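Local atomic coordinates of COBE (Pseudomonas aeruginosa, PDB entry 2W6K), a protein that takes part in cobalamin (vitamin B12) biosynthesis and is related to the C-terminal part of CbiG, although its precise step remains uncertain. Residues Glu25-Leu30 against Asp129-Ala134; Pro84-Pro89 against Ala103-Leu108; Asp120-Lys125 against Leu135-Thr140. All blocks are in the same frame, centred on the assembly; numbering follows the deposited sequence.

Contact 1. Residues Glu25-Leu30 against Asp129-Ala134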
loop_
_atom_site.group_PDB
_atom_site.type_symbol
_atom_site.label_atom_id
_atom_site.label_comp_id
_atom_site.label_asym_id
_atom_site.label_seq_id
_atom_site.Cartn_x
_atom_site.Cartn_y
_atom_site.Cartn_z
ATOM N N GLU A 25 15.118 -7.063 0.198
ATOM C CA GLU A 25 14.896 -8.519 0.212
ATOM C C GLU A 25 13.816 -8.901 1.251
ATOM O O GLU A 25 12.918 -9.693 0.963
ATOM C CB GLU A 25 16.233 -9.242 0.446
ATOM C CG GLU A 25 17.300 -8.919 -0.629
ATOM C CD GLU A 25 18.353 -7.851 -0.210
ATOM O OE1 GLU A 25 19.565 -8.202 -0.210
ATOM O OE2 GLU A 25 18.004 -6.670 0.096
ATOM N N HIS A 26 13.874 -8.289 2.428
ATOM C CA HIS A 26 12.921 -8.555 3.482
ATOM C C HIS A 26 11.552 -8.091 3.037
ATOM O O HIS A 26 10.559 -8.860 3.092
ATOM C CB HIS A 26 13.318 -7.808 4.741
ATOM C CG HIS A 26 12.445 -8.107 5.916
ATOM N ND1 HIS A 26 12.885 -8.837 6.996
ATOM C CD2 HIS A 26 11.159 -7.771 6.183
ATOM C CE1 HIS A 26 11.911 -8.932 7.886
ATOM N NE2 HIS A 26 10.850 -8.304 7.411
ATOM N N LEU A 27 11.488 -6.853 2.551
ATOM C CA LEU A 27 10.202 -6.310 2.106
ATOM C C LEU A 27 9.620 -7.181 0.995
ATOM O O LEU A 27 8.415 -7.461 0.988
ATOM C CB LEU A 27 10.353 -4.856 1.623
ATOM C CG LEU A 27 10.735 -3.839 2.705
ATOM C CD1 LEU A 27 10.864 -2.463 2.147
ATOM C CD2 LEU A 27 9.661 -3.841 3.792
ATOM N N ARG A 28 10.466 -7.608 0.055
ATOM C CA ARG A 28 9.960 -8.402 -1.076
ATOM C C ARG A 28 9.361 -9.722 -0.593
ATOM O O ARG A 28 8.321 -10.140 -1.096
ATOM C CB ARG A 28 11.062 -8.667 -2.114
ATOM C CG ARG A 28 10.538 -9.487 -3.294
ATOM C CD ARG A 28 11.615 -9.773 -4.321
ATOM N NE ARG A 28 12.674 -10.605 -3.757
ATOM C CZ ARG A 28 13.923 -10.642 -4.224
ATOM N NH1 ARG A 28 14.831 -11.417 -3.644
ATOM N NH2 ARG A 28 14.273 -9.923 -5.281
ATOM N N ALA A 29 10.026 -10.368 0.362
ATOM C CA ALA A 29 9.529 -11.675 0.888
ATOM C C ALA A 29 8.178 -11.510 1.593
ATOM O O ALA A 29 7.261 -12.310 1.417
ATOM C CB ALA A 29 10.528 -12.323 1.810
ATOM N N LEU A 30 8.040 -10.437 2.352
ATOM C CA LEU A 30 6.791 -10.203 3.026
ATOM C C LEU A 30 5.686 -9.826 2.031
ATOM O O LEU A 30 4.538 -10.257 2.179
ATOM C CB LEU A 30 6.946 -9.147 4.092
ATOM C CG LEU A 30 5.696 -8.876 4.941
ATOM C CD1 LEU A 30 5.211 -10.107 5.722
ATOM C CD2 LEU A 30 5.986 -7.760 5.918
ATOM N N ASP A 129 7.965 -8.340 12.624
ATOM C CA ASP A 129 8.466 -7.391 13.602
ATOM C C ASP A 129 9.207 -6.175 12.970
ATOM O O ASP A 129 9.407 -5.120 13.609
ATOM C CB ASP A 129 9.230 -8.199 14.649
ATOM C CG ASP A 129 8.447 -9.462 15.057
ATOM O OD1 ASP A 129 7.509 -9.352 15.878
ATOM O OD2 ASP A 129 8.714 -10.563 14.512
ATOM N N ARG A 130 9.487 -6.274 11.666
ATOM C CA ARG A 130 10.151 -5.177 11.002
ATOM C C ARG A 130 9.277 -4.437 9.985
ATOM O O ARG A 130 9.520 -3.270 9.717
ATOM C CB ARG A 130 11.519 -5.593 10.444
ATOM C CG ARG A 130 12.521 -6.052 11.541
ATOM C CD ARG A 130 13.204 -4.875 12.245
ATOM N NE ARG A 130 13.835 -5.239 13.518
ATOM C CZ ARG A 130 13.585 -4.646 14.685
ATOM N NH1 ARG A 130 12.724 -3.641 14.768
ATOM N NH2 ARG A 130 14.214 -5.048 15.780
ATOM N N ALA A 131 8.219 -5.072 9.481
ATOM C CA ALA A 131 7.399 -4.412 8.439
ATOM C C ALA A 131 5.939 -4.853 8.428
ATOM O O ALA A 131 5.591 -5.920 8.922
ATOM C CB ALA A 131 8.024 -4.679 7.082
ATOM N N SER A 132 5.074 -4.039 7.805
ATOM C CA SER A 132 3.688 -4.417 7.608
ATOM C C SER A 132 3.348 -4.098 6.156
ATOM O O SER A 132 3.816 -3.093 5.634
ATOM C CB SER A 132 2.736 -3.605 8.488
ATOM O OG SER A 132 2.643 -4.180 9.796
ATOM N N ILE A 133 2.543 -4.953 5.545
ATOM C CA ILE A 133 2.117 -4.717 4.166
ATOM C C ILE A 133 0.599 -4.882 4.039
ATOM O O ILE A 133 -0.004 -5.809 4.611
ATOM C CB ILE A 133 2.890 -5.621 3.164
ATOM C CG1 ILE A 133 4.402 -5.310 3.258
ATOM C CG2 ILE A 133 2.356 -5.424 1.739
ATOM C CD1 ILE A 133 5.286 -5.910 2.200
ATOM N N ALA A 134 -0.045 -3.954 3.335
ATOM C CA ALA A 134 -1.482 -4.095 3.064
ATOM C C ALA A 134 -1.744 -3.951 1.574
ATOM O O ALA A 134 -0.991 -3.299 0.869
ATOM C CB ALA A 134 -2.293 -3.066 3.832
#

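Contact 2. Residues Pro84-Pro89 against Ala103-Leu108. With SO4 (sulfate ion), chain B.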
loop_
_atom_site.group_PDB
_atom_site.type_symbol
_atom_site.label_atom_id
_atom_site.label_comp_id
_atom_site.label_asym_id
_atom_site.label_seq_id
_atom_site.Cartn_x
_atom_site.Cartn_y
_atom_site.Cartn_z
ATOM N N PRO A 84 -10.829 6.505 9.480
ATOM C CA PRO A 84 -12.090 5.819 9.777
ATOM C C PRO A 84 -12.247 4.471 9.085
ATOM O O PRO A 84 -13.151 3.704 9.437
ATOM C CB PRO A 84 -13.158 6.779 9.217
ATOM C CG PRO A 84 -12.498 8.096 9.131
ATOM C CD PRO A 84 -11.065 7.813 8.822
ATOM N N ARG A 85 -11.380 4.198 8.110
ATOM C CA ARG A 85 -11.509 3.005 7.287
ATOM C C ARG A 85 -10.454 1.957 7.588
ATOM O O ARG A 85 -10.509 0.874 7.051
ATOM C CB ARG A 85 -11.472 3.372 5.808
ATOM C CG ARG A 85 -12.643 4.228 5.360
ATOM C CD ARG A 85 -12.345 4.889 4.041
ATOM N NE ARG A 85 -12.379 3.923 2.941
ATOM C CZ ARG A 85 -12.137 4.215 1.665
ATOM N NH1 ARG A 85 -12.195 3.259 0.749
ATOM N NH2 ARG A 85 -11.840 5.452 1.302
ATOM N N LEU A 86 -9.510 2.275 8.467
ATOM C CA LEU A 86 -8.422 1.347 8.764
ATOM C C LEU A 86 -8.876 0.120 9.534
ATOM O O LEU A 86 -9.852 0.158 10.300
ATOM C CB LEU A 86 -7.288 2.064 9.525
ATOM C CG LEU A 86 -6.763 3.289 8.767
ATOM C CD1 LEU A 86 -5.603 3.901 9.546
ATOM C CD2 LEU A 86 -6.351 3.010 7.321
ATOM N N LEU A 87 -8.142 -0.968 9.354
ATOM C CA LEU A 87 -8.501 -2.237 9.987
ATOM C C LEU A 87 -7.580 -2.620 11.152
ATOM O O LEU A 87 -7.993 -3.371 12.052
ATOM C CB LEU A 87 -8.538 -3.377 8.943
ATOM C CG LEU A 87 -9.440 -3.252 7.708
ATOM C CD1 LEU A 87 -9.378 -4.505 6.783
ATOM C CD2 LEU A 87 -10.928 -2.899 8.089
ATOM N N SER A 88 -6.332 -2.155 11.135
ATOM C CA SER A 88 -5.310 -2.680 12.053
ATOM C C SER A 88 -4.446 -1.564 12.640
ATOM O O SER A 88 -3.305 -1.372 12.216
ATOM C CB SER A 88 -4.401 -3.683 11.327
ATOM O OG SER A 88 -5.132 -4.545 10.479
ATOM N N PRO A 89 -4.989 -0.822 13.614
ATOM C CA PRO A 89 -4.277 0.290 14.267
ATOM C C PRO A 89 -2.908 -0.126 14.843
ATOM O O PRO A 89 -2.764 -1.227 15.392
ATOM C CB PRO A 89 -5.229 0.697 15.388
ATOM C CG PRO A 89 -6.215 -0.466 15.547
ATOM C CD PRO A 89 -6.342 -1.025 14.172
ATOM N N ALA A 103 0.680 1.234 6.363
ATOM C CA ALA A 103 0.465 0.294 5.237
ATOM C C ALA A 103 -0.966 0.375 4.721
ATOM O O ALA A 103 -1.210 0.445 3.514
ATOM C CB ALA A 103 0.789 -1.126 5.672
ATOM N N GLU A 104 -1.930 0.320 5.634
ATOM C CA GLU A 104 -3.335 0.315 5.233
ATOM C C GLU A 104 -3.757 1.670 4.626
ATOM O O GLU A 104 -4.363 1.720 3.556
ATOM C CB GLU A 104 -4.214 -0.068 6.417
ATOM C CG GLU A 104 -3.982 -1.496 6.810
ATOM C CD GLU A 104 -4.844 -2.000 7.957
ATOM O OE1 GLU A 104 -5.531 -1.188 8.590
ATOM O OE2 GLU A 104 -4.780 -3.233 8.220
ATOM N N ALA A 105 -3.387 2.753 5.292
ATOM C CA ALA A 105 -3.760 4.098 4.806
ATOM C C ALA A 105 -3.095 4.438 3.502
ATOM O O ALA A 105 -3.749 5.009 2.638
ATOM C CB ALA A 105 -3.464 5.173 5.851
ATOM N N ALA A 106 -1.821 4.059 3.329
ATOM C CA ALA A 106 -1.097 4.415 2.086
ATOM C C ALA A 106 -1.654 3.623 0.895
ATOM O O ALA A 106 -1.795 4.157 -0.219
ATOM C CB ALA A 106 0.408 4.227 2.224
ATOM N N ALA A 107 -2.014 2.373 1.149
ATOM C CA ALA A 107 -2.608 1.533 0.109
ATOM C C ALA A 107 -3.923 2.143 -0.399
ATOM O O ALA A 107 -4.098 2.320 -1.612
ATOM C CB ALA A 107 -2.798 0.085 0.607
ATOM N N LEU A 108 -4.832 2.472 0.521
ATOM C CA LEU A 108 -6.105 3.052 0.161
ATOM C C LEU A 108 -5.899 4.386 -0.563
ATOM O O LEU A 108 -6.504 4.619 -1.621
ATOM C CB LEU A 108 -6.948 3.253 1.415
ATOM C CG LEU A 108 -7.565 1.984 1.998
ATOM C CD1 LEU A 108 -8.139 2.318 3.366
ATOM C CD2 LEU A 108 -8.643 1.450 1.036
HETATM S S SO4 B . 1.895 0.115 9.864
HETATM O O1 SO4 B . 2.833 -0.701 10.701
HETATM O O2 SO4 B . 1.999 1.515 10.252
HETATM O O3 SO4 B . 0.552 -0.363 10.121
HETATM O O4 SO4 B . 2.260 -0.051 8.487
#

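Contact 3. Residues Asp120-Lys125 against Leu135-Thr140. With SO4 (sulfate ion), chain B.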
loop_
_atom_site.group_PDB
_atom_site.type_symbol
_atom_site.label_atom_id
_atom_site.label_comp_id
_atom_site.label_asym_id
_atom_site.label_seq_id
_atom_site.Cartn_x
_atom_site.Cartn_y
_atom_site.Cartn_z
ATOM N N ASP A 120 -10.837 -0.425 -1.688
ATOM C CA ASP A 120 -11.083 -1.264 -0.513
ATOM C C ASP A 120 -9.814 -2.042 -0.202
ATOM O O ASP A 120 -9.090 -2.487 -1.108
ATOM C CB ASP A 120 -12.247 -2.237 -0.790
ATOM C CG ASP A 120 -13.620 -1.648 -0.473
ATOM O OD1 ASP A 120 -13.732 -0.483 -0.025
ATOM O OD2 ASP A 120 -14.610 -2.385 -0.661
ATOM N N LEU A 121 -9.542 -2.245 1.079
ATOM C CA LEU A 121 -8.476 -3.152 1.430
ATOM C C LEU A 121 -8.911 -4.577 1.172
ATOM O O LEU A 121 -10.063 -4.924 1.412
ATOM C CB LEU A 121 -8.152 -2.994 2.904
ATOM C CG LEU A 121 -7.503 -1.653 3.270
ATOM C CD1 LEU A 121 -7.662 -1.347 4.757
ATOM C CD2 LEU A 121 -6.036 -1.703 2.878
ATOM N N LEU A 122 -7.982 -5.399 0.701
ATOM C CA LEU A 122 -8.251 -6.841 0.471
ATOM C C LEU A 122 -8.407 -7.583 1.781
ATOM O O LEU A 122 -9.093 -8.625 1.871
ATOM C CB LEU A 122 -7.110 -7.437 -0.352
ATOM C CG LEU A 122 -7.250 -7.207 -1.856
ATOM C CD1 LEU A 122 -7.067 -5.767 -2.227
ATOM C CD2 LEU A 122 -6.208 -8.086 -2.508
ATOM N N GLY A 123 -7.788 -7.037 2.826
ATOM C CA GLY A 123 -7.803 -7.657 4.137
ATOM C C GLY A 123 -6.972 -6.835 5.076
ATOM O O GLY A 123 -6.315 -5.878 4.654
ATOM N N ALA A 124 -6.962 -7.212 6.351
ATOM C CA ALA A 124 -6.049 -6.621 7.302
ATOM C C ALA A 124 -4.582 -6.772 6.859
ATOM O O ALA A 124 -4.208 -7.754 6.209
ATOM C CB ALA A 124 -6.245 -7.284 8.666
ATOM N N LYS A 125 -3.751 -5.811 7.240
ATOM C CA LYS A 125 -2.324 -5.854 6.878
ATOM C C LYS A 125 -1.681 -7.107 7.438
ATOM O O LYS A 125 -2.117 -7.631 8.484
ATOM C CB LYS A 125 -1.622 -4.638 7.443
ATOM C CG LYS A 125 -1.419 -4.735 8.937
ATOM C CD LYS A 125 -1.050 -3.407 9.538
ATOM C CE LYS A 125 -0.757 -3.598 10.998
ATOM N NZ LYS A 125 -0.802 -2.317 11.735
ATOM N N LEU A 135 -2.850 -4.505 1.135
ATOM C CA LEU A 135 -3.205 -4.458 -0.297
ATOM C C LEU A 135 -4.541 -3.776 -0.484
ATOM O O LEU A 135 -5.481 -4.034 0.256
ATOM C CB LEU A 135 -3.248 -5.878 -0.896
ATOM C CG LEU A 135 -1.999 -6.754 -0.720
ATOM C CD1 LEU A 135 -2.315 -8.169 -1.253
ATOM C CD2 LEU A 135 -0.834 -6.125 -1.469
ATOM N N ALA A 136 -4.624 -2.902 -1.479
ATOM C CA ALA A 136 -5.892 -2.251 -1.788
ATOM C C ALA A 136 -6.184 -2.392 -3.264
ATOM O O ALA A 136 -5.280 -2.387 -4.103
ATOM C CB ALA A 136 -5.878 -0.760 -1.380
ATOM N N ARG A 137 -7.470 -2.517 -3.578
ATOM C CA ARG A 137 -7.925 -2.673 -4.952
ATOM C C ARG A 137 -9.071 -1.715 -5.268
ATOM O O ARG A 137 -9.934 -1.457 -4.428
ATOM C CB ARG A 137 -8.359 -4.116 -5.212
ATOM C CG ARG A 137 -9.185 -4.728 -4.093
ATOM C CD ARG A 137 -10.366 -5.512 -4.643
ATOM N NE ARG A 137 -11.417 -5.686 -3.645
ATOM C CZ ARG A 137 -11.760 -6.858 -3.118
ATOM N NH1 ARG A 137 -11.134 -7.964 -3.492
ATOM N NH2 ARG A 137 -12.730 -6.922 -2.216
ATOM N N LEU A 138 -9.066 -1.194 -6.489
ATOM C CA LEU A 138 -10.084 -0.297 -6.962
ATOM C C LEU A 138 -11.373 -1.099 -7.077
ATOM O O LEU A 138 -11.450 -2.085 -7.825
ATOM C CB LEU A 138 -9.659 0.292 -8.300
ATOM C CG LEU A 138 -10.343 1.585 -8.726
ATOM C CD1 LEU A 138 -10.060 2.748 -7.748
ATOM C CD2 LEU A 138 -9.906 1.923 -10.126
ATOM N N LEU A 139 -12.348 -0.677 -6.285
ATOM C CA LEU A 139 -13.620 -1.356 -6.072
ATOM C C LEU A 139 -14.612 -0.975 -7.158
ATOM O O LEU A 139 -15.208 0.106 -7.081
ATOM C CB LEU A 139 -14.179 -0.880 -4.728
ATOM C CG LEU A 139 -14.996 -1.702 -3.738
ATOM C CD1 LEU A 139 -15.931 -0.750 -3.003
ATOM C CD2 LEU A 139 -15.787 -2.852 -4.358
ATOM N N THR A 140 -14.787 -1.841 -8.150
ATOM C CA THR A 140 -15.736 -1.591 -9.228
ATOM C C THR A 140 -17.133 -1.316 -8.680
ATOM O O THR A 140 -17.610 -0.182 -8.713
ATOM C CB THR A 140 -15.805 -2.779 -10.206
ATOM O OG1 THR A 140 -14.477 -3.210 -10.533
ATOM C CG2 THR A 140 -16.531 -2.377 -11.481
HETATM S S SO4 B . 1.895 0.115 9.864
HETATM O O1 SO4 B . 2.833 -0.701 10.701
HETATM O O2 SO4 B . 1.999 1.515 10.252
HETATM O O3 SO4 B . 0.552 -0.363 10.121
HETATM O O4 SO4 B . 2.260 -0.051 8.487
HETATM O O HOH W 1 -4.281 -6.232 2.755
#

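Contact 1. Residues Glu25-Leu30 against Asp129-Ala134
Helix 24-37 lies over strand 131-138, where the axes of the short segments 25-30 and 131-134 come within 9.1 Å, their N-to-C directions 41° apart. This is helix-on-sheet packing of an alpha/beta fold: the strand belongs to a five-stranded mixed sheet, next to strand 12-18, and the helix covers one of its faces. Ala131 and Ile133, two apart in the strand, point their side chains at the helix, whereas Ser132 points to the other face, where its OG is hydrogen-bonded to Ser127. From the helix His26 and Leu30, four residues apart, point at the strand, and Leu27 reaches it with its end. Ala131 suits the close approach because its methyl fills little depth: Leu27 CD2 reaches Ala131 CB at 3.8 Å, and Leu30 CD2 touches the same CB at 3.9 Å. Leu30 has CG anti to its backbone N (chi1 -176°), which turns the isobutyl group to the strand, and CD2 then also meets Ile133 CG1 at 3.9 Å. Leu27, with CG beside its own N, additionally packs on Ile16 of strand 12-18 and on Leu60 and Leu63 of helix 58-67. At the end of the strand nearer solvent, His26 crosses Arg130 obliquely, NE2 lying 4.1 Å from Arg130 CB. His26 NE2 is hydrogen-bonded to Asp128 OD2, while OD1 of that residue holds the backbone N of Arg130 and Ala131, so one aspartate ties the helix to the start of the strand. Ile133 reaches back from the strand: with CD1 anti along chi2 (-170°), it meets the helix backbone itself, coming to 3.7 Å from Leu27 O.

Contact 2. Residues Pro84-Pro89 against Ala103-Leu108
Loop 84-89, between helices 76-80 and 91-97 of the alpha/beta fold, packs on the N-terminal part of helix 102-115 through one buried acid, Glu104, whose carboxylate receives two consecutive backbone N-H groups and a hydroxyl. Its CG is anti to the carbonyl carbon (chi1 -67°) and the chain is extended beyond it (chi2 -178°), so the acid stands straight out from the helix into the loop. OE1 is gripped twice: Ser88 N lies 2.8 Å from OE1 on its syn lone pair, while Leu87 N, at 2.7 Å from OE1, comes from above the carboxylate plane. Ser88 suits its place because its OG, beside its own N, donates to the syn side of OE2 at 2.6 Å; OE2 also accepts from Lys125 N. So many donors probably keep the buried carboxylate ionised. A sulfate, probably from the crystallisation liquor, sits at the helix N terminus, its O4 accepting from Ala103 N. Beside the carboxylate, Leu86 and Leu108 supply the apolar part. Leu86 CD2 lies 3.6 Å from Ala105 N, a spot that the small alanine leaves accessible. Arg85, bent at chi3, makes a salt bridge to Glu112 through NH2, while NH1 lies 4.0 Å from Leu108 CD2.

Contact 3. Residues Asp120-Lys125 against Leu135-Thr140
Strands 119-127 and 131-138 form an antiparallel beta hairpin, with the first of them at the edge of the sheet, and here the hairpin passes from tight pairing to a water-bridged end. Asp120 and Arg137 make a hydrogen-bonded pair, Asp120 N to Arg137 O at 3.1 Å and Arg137 N to Asp120 O at 3.0 Å, both nearly straight and in the carbonyl planes. Partly exposed, Asp120 is still closely overlaid by Leu139, which crosses its carboxylate obliquely; the Arg137 charge is nearby but not in contact. Next comes the non-hydrogen-bonded pair Leu121 and Ala136, where the CA atoms of the two residues are 4.2 Å apart. Their side chains face helix 102-115, Leu121 resting on Leu108 and Ala136 on Ala107; the methyl of Ala136 lets the helix sit close to the sheet. The last direct bond, Leu122 N to Leu135 O at 2.9 Å, is straight at the hydrogen, with its donor 30° above the carbonyl plane. Leu122 CD2 packs 4.0 Å from Leu135 CB, and Leu135 goes on to Thr34 and Leu35 of helix 24-37. The 123-125 end is loose. Gly123 takes a fully stretched backbone (phi 178°), readily adopted without a side chain, and a water takes the place of the next direct bond, donating to Gly123 O at 2.8 Å and accepting from Leu135 N at 2.8 Å, so both backbone groups are satisfied. Strand 119-127 is interrupted here and pairs again at Arg126 with Ile133. Ala124 and Lys125 do not touch 135-140; Lys125, extended beyond CG, gives NZ to Ser88 O and to a sulfate, probably from the crystallisation liquor, whose O3 is 2.9 Å from Lys125 NZ.

In the fold
From the N terminus, contact 1 opens first with helix 24-37 and closes only when strand 131-138 begins, spanning roughly a hundred residues. Contact 2 opens and closes within that span, joining the loop after helix 76-80 to helix 102-115. Contact 3 starts after contact 2 has finished and crosses contact 1, because 120-125 precedes 129-134 in the chain whereas 135-140 follows it. Strand 131-138 serves contacts 1 and 3, with helix 24-37 on one face of the sheet and helix 102-115 on the other. Contacts 2 and 3, their centres about 10 Å apart, are joined by Lys125 of contact 3, through its NZ and its backbone N, and the same sulfate touches both.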